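Local coordinates for protein enoyl-CoA hydratase/isomerase (Mycobacterium avium, PDB 3P5M) that probably catalyses the hydration or isomerisation of enoyl-coenzyme A thioesters, as in related crotonase-fold enzymes, at residues N82-A87 with C108-A113; L116-P121 with E184-D189; G139-L144 with E218-I223. All blocks are in the same frame, centred on the assembly; numbering follows the deposited sequence. Where two conformers were deposited one is given.

Contact 1 of 3, residues N82-A87 with C108-A113; sequences NRVVRA and CSLALA
Val85 meets Ala113, and Val84 meets Leu110, where helix 74-90 runs alongside helix 106-113. The CB of Val85 lies 4.3 Å from Ala113 CB. From there the side chain forks. CG1, set anti to the backbone N (chi1 168°), reaches the Ala113 methyl, the two carbons (Val85 CG1 and Ala113 CB) being 3.7 Å apart. CG2 takes the other branch and rests loosely near the backbone, 4.3 Å from Ser109 O. Alanine suits position 113 because a single methyl lets the branched valine come close to the helix backbone. The two helix segments are nearly parallel, with axes 9.3 Å apart and 15° between their directions, and they belong to the core of the crotonase fold. In well-studied relatives the N-terminal end of the equivalent helix points at the oxyanion hole, and the same is probable here. One residue back on helix 74-90 and three back on helix 106-113, Val84 CG1 and Leu110 CD1 touch at 3.6 Å, the two side chains meeting at a slant. Leu38 of helix 32-47 also packs on both Val84 and Leu110, and Phe106 touches both valines. The buried hydroxyl of Ser109 hydrogen-bonds to the carbonyl O of Asp137.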
ATOM      1  N   ASN B  82      10.350 -33.918  -4.481  1.00 13.99           N
ATOM      2  CA  ASN B  82      11.619 -33.307  -4.103  1.00 13.91           C
ATOM      3  C   ASN B  82      12.576 -33.144  -5.274  1.00 14.12           C
ATOM      4  O   ASN B  82      13.189 -32.070  -5.451  1.00 13.59           O
ATOM      5  CB  ASN B  82      12.263 -34.064  -2.927  1.00 14.05           C
ATOM      6  CG  ASN B  82      11.552 -33.790  -1.595  1.00 14.96           C
ATOM      7  OD1 ASN B  82      10.847 -32.784  -1.460  1.00 16.32           O
ATOM      8  ND2 ASN B  82      11.772 -34.654  -0.601  1.00 13.96           N
ATOM      9  N   ARG B  83      12.690 -34.186  -6.104  1.00 14.68           N
ATOM     10  CA  ARG B  83      13.628 -34.126  -7.225  1.00 15.08           C
ATOM     11  C   ARG B  83      13.167 -33.168  -8.318  1.00 14.48           C
ATOM     12  O   ARG B  83      14.003 -32.586  -8.994  1.00 14.38           O
ATOM     13  CB  ARG B  83      13.923 -35.534  -7.786  1.00 16.04           C
ATOM     14  CG  ARG B  83      15.030 -36.300  -6.970  1.00 20.94           C
ATOM     15  CD  ARG B  83      14.702 -37.796  -6.767  1.00 26.45           C
ATOM     16  NE  ARG B  83      13.807 -38.252  -7.837  1.00 30.56           N
ATOM     17  CZ  ARG B  83      13.208 -39.441  -7.879  1.00 31.31           C
ATOM     18  NH1 ARG B  83      13.433 -40.320  -6.908  1.00 29.40           N
ATOM     19  NH2 ARG B  83      12.389 -39.740  -8.898  1.00 32.49           N
ATOM     20  N   VAL B  84      11.850 -32.983  -8.488  1.00 13.94           N
ATOM     21  CA  VAL B  84      11.339 -31.996  -9.463  1.00 13.44           C
ATOM     22  C   VAL B  84      11.833 -30.612  -9.066  1.00 13.47           C
ATOM     23  O   VAL B  84      12.399 -29.879  -9.873  1.00 13.43           O
ATOM     24  CB  VAL B  84       9.792 -32.019  -9.571  1.00 13.28           C
ATOM     25  CG1 VAL B  84       9.269 -30.813 -10.349  1.00 12.84           C
ATOM     26  CG2 VAL B  84       9.309 -33.338 -10.244  1.00 14.88           C
ATOM     27  N   VAL B  85      11.662 -30.284  -7.791  1.00 13.44           N
ATOM     28  CA  VAL B  85      12.052 -28.966  -7.288  1.00 13.48           C
ATOM     29  C   VAL B  85      13.571 -28.751  -7.420  1.00 13.46           C
ATOM     30  O   VAL B  85      14.019 -27.695  -7.846  1.00 14.83           O
ATOM     31  CB  VAL B  85      11.567 -28.750  -5.832  1.00 12.57           C
ATOM     32  CG1 VAL B  85      12.245 -27.493  -5.225  1.00 13.62           C
ATOM     33  CG2 VAL B  85      10.021 -28.693  -5.791  1.00 11.38           C
ATOM     34  N   ARG B  86      14.347 -29.754  -7.049  1.00 13.70           N
ATOM     35  CA  ARG B  86      15.789 -29.659  -7.183  1.00 14.64           C
ATOM     36  C   ARG B  86      16.232 -29.484  -8.636  1.00 13.50           C
ATOM     37  O   ARG B  86      17.062 -28.638  -8.901  1.00 14.57           O
ATOM     38  CB  ARG B  86      16.524 -30.816  -6.502  1.00 14.52           C
ATOM     39  CG  ARG B  86      18.070 -30.760  -6.711  1.00 18.41           C
ATOM     40  CD  ARG B  86      18.786 -29.469  -6.167  1.00 21.74           C
ATOM     41  NE  ARG B  86      18.953 -29.485  -4.710  1.00 22.97           N
ATOM     42  CZ  ARG B  86      19.646 -28.581  -4.002  1.00 24.40           C
ATOM     43  NH1 ARG B  86      20.291 -27.577  -4.601  1.00 23.35           N
ATOM     44  NH2 ARG B  86      19.701 -28.691  -2.671  1.00 23.58           N
ATOM     45  N   ALA B  87      15.658 -30.257  -9.552  1.00 12.95           N
ATOM     46  CA  ALA B  87      15.938 -30.119 -10.995  1.00 12.39           C
ATOM     47  C   ALA B  87      15.647 -28.726 -11.581  1.00 12.34           C
ATOM     48  O   ALA B  87      16.428 -28.195 -12.401  1.00 13.16           O
ATOM     49  CB  ALA B  87      15.178 -31.197 -11.769  1.00 12.80           C
ATOM     50  N   CYS B 108       2.054 -25.344  -5.289  1.00  9.25           N
ATOM     51  CA  CYS B 108       2.685 -24.132  -4.818  1.00  9.57           C
ATOM     52  C   CYS B 108       4.212 -24.289  -4.824  1.00 10.03           C
ATOM     53  O   CYS B 108       4.948 -23.460  -5.396  1.00  9.14           O
ATOM     54  CB  CYS B 108       2.159 -23.767  -3.407  1.00 10.70           C
ATOM     55  SG  CYS B 108       2.803 -22.197  -2.766  1.00 12.56           S
ATOM     56  N   SER B 109       4.698 -25.353  -4.188  1.00  9.68           N
ATOM     57  CA  SER B 109       6.120 -25.650  -4.175  1.00  9.87           C
ATOM     58  C   SER B 109       6.710 -25.575  -5.605  1.00 10.48           C
ATOM     59  O   SER B 109       7.772 -24.971  -5.809  1.00  8.79           O
ATOM     60  CB  SER B 109       6.337 -27.049  -3.608  1.00 10.69           C
ATOM     61  OG  SER B 109       5.668 -27.208  -2.361  1.00 11.14           O
ATOM     62  N   LEU B 110       6.006 -26.184  -6.572  1.00  9.66           N
ATOM     63  CA  LEU B 110       6.434 -26.259  -7.978  1.00 10.18           C
ATOM     64  C   LEU B 110       6.635 -24.866  -8.623  1.00 10.05           C
ATOM     65  O   LEU B 110       7.686 -24.576  -9.243  1.00  9.93           O
ATOM     66  CB  LEU B 110       5.367 -27.026  -8.775  1.00  9.96           C
ATOM     67  CG  LEU B 110       5.541 -27.356 -10.254  1.00  9.87           C
ATOM     68  CD1 LEU B 110       6.790 -28.172 -10.459  1.00  8.69           C
ATOM     69  CD2 LEU B 110       4.330 -28.208 -10.624  1.00 13.83           C
ATOM     70  N   ALA B 111       5.600 -24.042  -8.526  1.00  9.63           N
ATOM     71  CA  ALA B 111       5.624 -22.687  -9.084  1.00  9.88           C
ATOM     72  C   ALA B 111       6.785 -21.938  -8.431  1.00 10.42           C
ATOM     73  O   ALA B 111       7.599 -21.315  -9.108  1.00 10.56           O
ATOM     74  CB  ALA B 111       4.312 -21.981  -8.789  1.00 10.08           C
ATOM     75  N   LEU B 112       6.896 -22.040  -7.114  1.00 10.79           N
ATOM     76  CA  LEU B 112       7.900 -21.239  -6.376  1.00 12.21           C
ATOM     77  C   LEU B 112       9.347 -21.718  -6.524  1.00 12.11           C
ATOM     78  O   LEU B 112      10.298 -20.962  -6.283  1.00 15.05           O
ATOM     79  CB  LEU B 112       7.504 -21.096  -4.906  1.00 11.99           C
ATOM     80  CG  LEU B 112       6.114 -20.514  -4.653  1.00 13.85           C
ATOM     81  CD1 LEU B 112       5.915 -20.210  -3.177  1.00 14.20           C
ATOM     82  CD2 LEU B 112       5.882 -19.228  -5.469  1.00 16.50           C
ATOM     83  N   ALA B 113       9.547 -22.940  -6.975  1.00 11.30           N
ATOM     84  CA  ALA B 113      10.886 -23.385  -7.342  1.00 10.29           C
ATOM     85  C   ALA B 113      11.409 -22.670  -8.611  1.00 10.12           C
ATOM     86  O   ALA B 113      12.625 -22.555  -8.819  1.00  8.71           O
ATOM     87  CB  ALA B 113      10.906 -24.900  -7.531  1.00 10.09           C
TER

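Contact 2 of 3, residues L116-P121 with E184-D189; sequences LVVAAP and ESVLTD
Val118, on strand 116-119, points its side chain at helix 183-195, and Leu187 closes down on it. The tight part of the contact is the tip of the leucine: Leu187 CD1 sits 3.8 Å from Val118 CB and 3.9 Å from Val118 CG2, so one methyl covers the fork of the valine. Leu187 leaves its helix at an angle to this direction, but with CG anti to the backbone N (chi1 -175°) its branch swings back over the strand. The remaining valine methyl, Val118 CG1, faces the helix backbone, 4.1 Å from Leu187 CA. A beta-branched valine suits a strand, and its two methyls together present a broad apolar surface to the helix.

Packing becomes looser toward Val186, whose CG1 is 4.3 Å from Val118 CG1. Further round the helix, Glu184, Ser185 and Thr188 form the solvent side. There one hydroxyl turns back to the helix: Thr188 OG1 bonds to Glu184 O at 2.9 Å, coming from above the carbonyl plane, 36° out of it. The backbone N of Thr188 reaches the same oxygen from the opposite face, so two donors grip it.

The helix covers part of one face of the six-stranded sheet of the crotonase core, near its edge, where strand 116-119 lies between strands 95-99 and 176-177. Val194 touches Leu116 and Tyr183 touches Ala120, so the helix runs against the direction of the strand. Ile96 of the neighbouring strand packs beside Val118. With no hydrogen bond or charge pair between the two segments, their cohesion comes from burying methyl groups and from fit of shape, while the amphipathic helix keeps its polar residues in water.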
ATOM      1  N   LEU B 116      11.120 -17.315 -12.256  1.00  9.41           N
ATOM      2  CA  LEU B 116      10.162 -16.226 -12.365  1.00  8.71           C
ATOM      3  C   LEU B 116       8.814 -16.886 -12.359  1.00  8.63           C
ATOM      4  O   LEU B 116       8.689 -18.003 -12.855  1.00 10.26           O
ATOM      5  CB  LEU B 116      10.372 -15.472 -13.681  1.00  8.29           C
ATOM      6  CG  LEU B 116      11.757 -14.860 -13.928  1.00  9.42           C
ATOM      7  CD1 LEU B 116      11.861 -14.367 -15.353  1.00  9.55           C
ATOM      8  CD2 LEU B 116      12.063 -13.717 -12.913  1.00  8.30           C
ATOM      9  N   VAL B 117       7.820 -16.234 -11.764  1.00  8.72           N
ATOM     10  CA  VAL B 117       6.429 -16.733 -11.768  1.00  8.17           C
ATOM     11  C   VAL B 117       5.567 -15.594 -12.277  1.00  8.21           C
ATOM     12  O   VAL B 117       5.667 -14.473 -11.771  1.00  9.17           O
ATOM     13  CB  VAL B 117       5.948 -17.135 -10.351  1.00  8.10           C
ATOM     14  CG1 VAL B 117       4.427 -17.471 -10.346  1.00  8.14           C
ATOM     15  CG2 VAL B 117       6.804 -18.327  -9.811  1.00  8.08           C
ATOM     16  N   VAL B 118       4.754 -15.876 -13.291  1.00  8.29           N
ATOM     17  CA  VAL B 118       3.821 -14.897 -13.859  1.00  8.36           C
ATOM     18  C   VAL B 118       2.415 -15.379 -13.508  1.00  8.37           C
ATOM     19  O   VAL B 118       1.942 -16.420 -14.001  1.00  8.44           O
ATOM     20  CB  VAL B 118       3.997 -14.741 -15.414  1.00  8.48           C
ATOM     21  CG1 VAL B 118       3.047 -13.670 -15.946  1.00  8.55           C
ATOM     22  CG2 VAL B 118       5.468 -14.378 -15.815  1.00  8.48           C
ATOM     23  N   ALA B 119       1.778 -14.651 -12.612  1.00  8.33           N
ATOM     24  CA  ALA B 119       0.536 -15.106 -12.013  1.00  8.34           C
ATOM     25  C   ALA B 119      -0.649 -14.365 -12.624  1.00  8.43           C
ATOM     26  O   ALA B 119      -0.621 -13.132 -12.745  1.00  8.44           O
ATOM     27  CB  ALA B 119       0.576 -14.903 -10.466  1.00  8.25           C
ATOM     28  N   ALA B 120      -1.669 -15.137 -13.022  1.00  8.52           N
ATOM     29  CA  ALA B 120      -2.943 -14.592 -13.498  1.00  8.63           C
ATOM     30  C   ALA B 120      -3.678 -13.975 -12.321  1.00  8.59           C
ATOM     31  O   ALA B 120      -3.499 -14.459 -11.164  1.00  9.86           O
ATOM     32  CB  ALA B 120      -3.777 -15.724 -14.139  1.00  8.89           C
ATOM     33  N   PRO B 121      -4.520 -12.952 -12.580  1.00  8.66           N
ATOM     34  CA  PRO B 121      -5.238 -12.184 -11.515  1.00  8.64           C
ATOM     35  C   PRO B 121      -6.057 -13.033 -10.560  1.00  8.91           C
ATOM     36  O   PRO B 121      -6.045 -12.784  -9.324  1.00  8.93           O
ATOM     37  CB  PRO B 121      -6.166 -11.215 -12.281  1.00  8.76           C
ATOM     38  CG  PRO B 121      -5.805 -11.326 -13.719  1.00  9.92           C
ATOM     39  CD  PRO B 121      -4.710 -12.355 -13.924  1.00  8.77           C
ATOM     40  N   GLU B 184      -1.919 -13.567 -20.494  1.00 13.19           N
ATOM     41  CA  GLU B 184      -1.325 -14.296 -21.607  1.00 15.15           C
ATOM     42  C   GLU B 184      -0.277 -13.440 -22.312  1.00 15.21           C
ATOM     43  O   GLU B 184       0.824 -13.917 -22.624  1.00 14.81           O
ATOM     44  CB  GLU B 184      -2.413 -14.769 -22.618  1.00 15.39           C
ATOM     45  CG  GLU B 184      -3.214 -15.990 -22.164  1.00 18.59           C
ATOM     46  CD  GLU B 184      -4.369 -15.628 -21.194  1.00 27.32           C
ATOM     47  OE1 GLU B 184      -4.545 -14.421 -20.849  1.00 26.87           O
ATOM     48  OE2 GLU B 184      -5.106 -16.560 -20.767  1.00 29.60           O
ATOM     49  N   SER B 185      -0.627 -12.175 -22.546  1.00 15.56           N
ATOM     50  CA  SER B 185       0.239 -11.262 -23.282  0.70 16.29           C
ATOM     51  C   SER B 185       1.495 -10.948 -22.482  1.00 16.08           C
ATOM     52  O   SER B 185       2.604 -10.914 -23.045  1.00 16.29           O
ATOM     53  CB  SER B 185      -0.506  -9.972 -23.616  0.70 16.87           C
ATOM     54  OG  SER B 185       0.418  -8.959 -23.962  0.70 19.30           O
ATOM     55  N   VAL B 186       1.325 -10.756 -21.171  1.00 14.34           N
ATOM     56  CA  VAL B 186       2.468 -10.499 -20.282  1.00 13.75           C
ATOM     57  C   VAL B 186       3.387 -11.720 -20.192  1.00 13.76           C
ATOM     58  O   VAL B 186       4.575 -11.592 -20.383  1.00 13.90           O
ATOM     59  CB  VAL B 186       2.057  -9.981 -18.889  1.00 12.77           C
ATOM     60  CG1 VAL B 186       3.254  -9.907 -17.957  1.00 13.86           C
ATOM     61  CG2 VAL B 186       1.483  -8.581 -19.034  1.00 12.22           C
ATOM     62  N   LEU B 187       2.802 -12.887 -20.001  1.00 12.98           N
ATOM     63  CA  LEU B 187       3.500 -14.138 -20.037  1.00 12.92           C
ATOM     64  C   LEU B 187       4.337 -14.277 -21.329  1.00 12.40           C
ATOM     65  O   LEU B 187       5.541 -14.569 -21.265  1.00 10.71           O
ATOM     66  CB  LEU B 187       2.513 -15.304 -19.862  1.00 13.61           C
ATOM     67  CG  LEU B 187       3.175 -16.694 -19.772  1.00 16.35           C
ATOM     68  CD1 LEU B 187       4.153 -16.772 -18.626  1.00 16.04           C
ATOM     69  CD2 LEU B 187       2.174 -17.848 -19.720  1.00 13.94           C
ATOM     70  N   THR B 188       3.695 -13.997 -22.474  1.00 13.03           N
ATOM     71  CA  THR B 188       4.375 -14.022 -23.781  1.00 13.56           C
ATOM     72  C   THR B 188       5.539 -13.032 -23.779  1.00 13.42           C
ATOM     73  O   THR B 188       6.650 -13.384 -24.200  1.00 12.97           O
ATOM     74  CB  THR B 188       3.414 -13.697 -24.967  1.00 13.81           C
ATOM     75  OG1 THR B 188       2.350 -14.646 -24.977  1.00 15.51           O
ATOM     76  CG2 THR B 188       4.152 -13.730 -26.301  1.00 13.60           C
ATOM     77  N   ASP B 189       5.289 -11.810 -23.300  1.00 13.57           N
ATOM     78  CA  ASP B 189       6.340 -10.792 -23.280  1.00 13.56           C
ATOM     79  C   ASP B 189       7.536 -11.272 -22.491  1.00 13.20           C
ATOM     80  O   ASP B 189       8.646 -11.212 -22.990  1.00 13.04           O
ATOM     81  CB  ASP B 189       5.851  -9.485 -22.697  1.00 14.19           C
ATOM     82  CG  ASP B 189       4.913  -8.723 -23.634  1.00 18.59           C
ATOM     83  OD1 ASP B 189       4.671  -9.151 -24.781  1.00 22.68           O
ATOM     84  OD2 ASP B 189       4.393  -7.667 -23.206  1.00 23.45           O
TER

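Contact 3 of 3, residues G139-L144 with E218-I223; sequences GASALL and EPVQAI
This is a buried packing contact between the short helix 140-143, with the glycine that caps it, and the long helix 217-231 of the C-terminal helical part of the crotonase fold. Val220 is the residue most enclosed by it. Its CG1 lies 3.7 Å from Ser141 CB and equally near the backbone N of Ala142, while its CB and CG2 lean on the Ala142 methyl, with Val220 CB and Ala142 CB 3.9 Å apart. The small side chains of Ser141 and Ala142 thus form a shallow seat for the branched valine.

Next to it, Gln221 lays its aliphatic part over Gly139, its CG being 3.5 Å from Gly139 CA. Glycine suits this place twice over: it has no side chain to collide with the glutamine, and its positive phi (92°) would press a beta carbon against the preceding carbonyl. As N-cap residue, Gly139 also offers its carbonyl O to the N-H groups of both Ala142 and Leu143. Beyond CG the extended chain of Gln221 carries its amide past the glycine, where NE2 bonds to the carbonyl O of Gly138. The N-terminal end of the short helix is met by Glu224, one turn on from Val220: its carboxylate bonds to the backbone N of Gly139 and to Ser141 OG, tying the start of the helix to helix 217-231.

Around this pair, helix 106-113 packs against Ala140 and Leu144, helix 74-90 touches Gln221, and helix 150-159 meets Leu144. Ala208 and Ala212 of a neighbouring subunit pack on Ser141 and Val220.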
ATOM      1  N   GLY B 139       9.824 -29.314  -0.475  1.00  8.49           N
ATOM      2  CA  GLY B 139      10.789 -28.376   0.060  1.00  8.40           C
ATOM      3  C   GLY B 139      10.179 -26.964   0.146  1.00  8.29           C
ATOM      4  O   GLY B 139      10.911 -25.993   0.305  1.00  8.22           O
ATOM      5  N   ALA B 140       8.850 -26.847   0.058  1.00  8.29           N
ATOM      6  CA  ALA B 140       8.153 -25.584   0.381  1.00  8.92           C
ATOM      7  C   ALA B 140       8.658 -24.909   1.685  1.00  9.70           C
ATOM      8  O   ALA B 140       8.756 -23.667   1.767  1.00  8.43           O
ATOM      9  CB  ALA B 140       6.617 -25.806   0.461  1.00 10.03           C
ATOM     10  N   SER B 141       9.000 -25.711   2.700  1.00  9.72           N
ATOM     11  CA  SER B 141       9.350 -25.113   4.012  1.00 10.85           C
ATOM     12  C   SER B 141      10.659 -24.333   3.936  1.00 10.99           C
ATOM     13  O   SER B 141      10.859 -23.405   4.692  1.00 12.17           O
ATOM     14  CB  SER B 141       9.440 -26.160   5.128  1.00  9.86           C
ATOM     15  OG  SER B 141       8.288 -26.990   5.132  1.00 10.54           O
ATOM     16  N   ALA B 142      11.544 -24.722   3.024  1.00 11.14           N
ATOM     17  CA  ALA B 142      12.794 -23.980   2.790  1.00 10.76           C
ATOM     18  C   ALA B 142      12.616 -22.891   1.758  1.00 10.42           C
ATOM     19  O   ALA B 142      13.256 -21.847   1.882  1.00 11.09           O
ATOM     20  CB  ALA B 142      13.914 -24.927   2.340  1.00 10.99           C
ATOM     21  N   LEU B 143      11.757 -23.100   0.756  1.00  9.51           N
ATOM     22  CA  LEU B 143      11.564 -22.084  -0.299  1.00  8.99           C
ATOM     23  C   LEU B 143      10.850 -20.844   0.217  1.00  8.30           C
ATOM     24  O   LEU B 143      11.345 -19.738   0.078  1.00  8.21           O
ATOM     25  CB  LEU B 143      10.764 -22.624  -1.503  1.00  9.21           C
ATOM     26  CG  LEU B 143      11.350 -23.790  -2.325  1.00  9.38           C
ATOM     27  CD1 LEU B 143      10.312 -24.351  -3.278  1.00 12.37           C
ATOM     28  CD2 LEU B 143      12.536 -23.267  -3.110  1.00  8.11           C
ATOM     29  N   LEU B 144       9.693 -21.039   0.818  1.00  7.99           N
ATOM     30  CA  LEU B 144       8.870 -19.922   1.289  1.00  8.16           C
ATOM     31  C   LEU B 144       9.535 -18.870   2.229  1.00  8.04           C
ATOM     32  O   LEU B 144       9.386 -17.656   2.006  1.00  8.64           O
ATOM     33  CB  LEU B 144       7.527 -20.464   1.821  1.00  8.09           C
ATOM     34  CG  LEU B 144       6.455 -20.815   0.767  1.00  9.86           C
ATOM     35  CD1 LEU B 144       5.347 -21.741   1.299  1.00 10.67           C
ATOM     36  CD2 LEU B 144       5.796 -19.525   0.319  1.00  8.84           C
ATOM     37  N   GLU B 218      17.975 -29.362   0.731  1.00 14.20           N
ATOM     38  CA  GLU B 218      18.057 -30.816   0.924  1.00 15.63           C
ATOM     39  C   GLU B 218      17.685 -31.276   2.351  1.00 14.71           C
ATOM     40  O   GLU B 218      16.791 -32.125   2.493  1.00 14.45           O
ATOM     41  CB  GLU B 218      19.426 -31.365   0.475  1.00 16.49           C
ATOM     42  CG  GLU B 218      19.419 -32.813   0.005  1.00 22.57           C
ATOM     43  CD  GLU B 218      20.813 -33.333  -0.322  1.00 26.86           C
ATOM     44  OE1 GLU B 218      21.736 -33.185   0.502  1.00 30.11           O
ATOM     45  OE2 GLU B 218      20.994 -33.890  -1.408  1.00 29.23           O
ATOM     46  N   PRO B 219      18.364 -30.745   3.411  1.00 14.41           N
ATOM     47  CA  PRO B 219      17.967 -31.214   4.756  1.00 14.40           C
ATOM     48  C   PRO B 219      16.463 -30.984   5.052  1.00 13.32           C
ATOM     49  O   PRO B 219      15.824 -31.807   5.727  1.00 13.41           O
ATOM     50  CB  PRO B 219      18.801 -30.351   5.729  1.00 14.84           C
ATOM     51  CG  PRO B 219      19.721 -29.542   4.927  1.00 15.36           C
ATOM     52  CD  PRO B 219      19.519 -29.830   3.453  1.00 14.91           C
ATOM     53  N   VAL B 220      15.906 -29.875   4.561  1.00 11.98           N
ATOM     54  CA  VAL B 220      14.502 -29.587   4.812  1.00 11.68           C
ATOM     55  C   VAL B 220      13.600 -30.580   4.063  1.00 11.55           C
ATOM     56  O   VAL B 220      12.611 -31.038   4.617  1.00 10.84           O
ATOM     57  CB  VAL B 220      14.105 -28.121   4.486  1.00 11.24           C
ATOM     58  CG1 VAL B 220      12.582 -27.954   4.500  1.00 10.40           C
ATOM     59  CG2 VAL B 220      14.738 -27.167   5.469  1.00 11.53           C
ATOM     60  N   GLN B 221      13.961 -30.912   2.820  1.00 12.49           N
ATOM     61  CA  GLN B 221      13.202 -31.906   2.037  1.00 12.90           C
ATOM     62  C   GLN B 221      13.200 -33.280   2.738  1.00 13.05           C
ATOM     63  O   GLN B 221      12.173 -33.929   2.798  1.00 13.24           O
ATOM     64  CB  GLN B 221      13.745 -32.012   0.601  1.00 12.91           C
ATOM     65  CG  GLN B 221      13.271 -30.863  -0.380  1.00 12.44           C
ATOM     66  CD  GLN B 221      13.899 -30.993  -1.760  1.00 16.10           C
ATOM     67  OE1 GLN B 221      14.957 -31.606  -1.891  1.00 19.35           O
ATOM     68  NE2 GLN B 221      13.263 -30.425  -2.798  1.00 12.39           N
ATOM     69  N   ALA B 222      14.341 -33.679   3.295  1.00 13.38           N
ATOM     70  CA  ALA B 222      14.438 -34.910   4.085  1.00 14.00           C
ATOM     71  C   ALA B 222      13.567 -34.908   5.357  1.00 13.73           C
ATOM     72  O   ALA B 222      13.012 -35.931   5.745  1.00 13.29           O
ATOM     73  CB  ALA B 222      15.870 -35.189   4.438  1.00 14.47           C
ATOM     74  N   ILE B 223      13.473 -33.761   6.017  1.00 13.91           N
ATOM     75  CA  ILE B 223      12.587 -33.628   7.150  1.00 13.13           C
ATOM     76  C   ILE B 223      11.130 -33.730   6.721  1.00 13.21           C
ATOM     77  O   ILE B 223      10.362 -34.400   7.396  1.00 13.72           O
ATOM     78  CB  ILE B 223      12.867 -32.371   7.936  1.00 12.58           C
ATOM     79  CG1 ILE B 223      14.232 -32.539   8.646  1.00 13.55           C
ATOM     80  CG2 ILE B 223      11.727 -32.100   8.929  1.00 12.19           C
ATOM     81  CD1 ILE B 223      14.885 -31.213   9.073  1.00 12.10           C
TER

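Contacts 1 and 3 are neighbours, their centres about 10 Å apart, and a weak hydrogen bond from Gln221 NE2 to Asn82 O joins helix 217-231 to helix 74-90. Contact 2 lies further out, its centre about 19 Å from that of contact 1 and about 27 Å from that of contact 3, and contacts 2 and 3 lie on opposite sides of the chain's centre. Helix 106-113 leads directly into strand 116-119, which links contacts 1 and 2. Along the chain contact 1 closes first, whereas the segments of contacts 2 and 3 alternate. Later helices thus fold back on earlier parts of the chain, helix 183-195 on the sheet and helix 217-231 on helix 140-143.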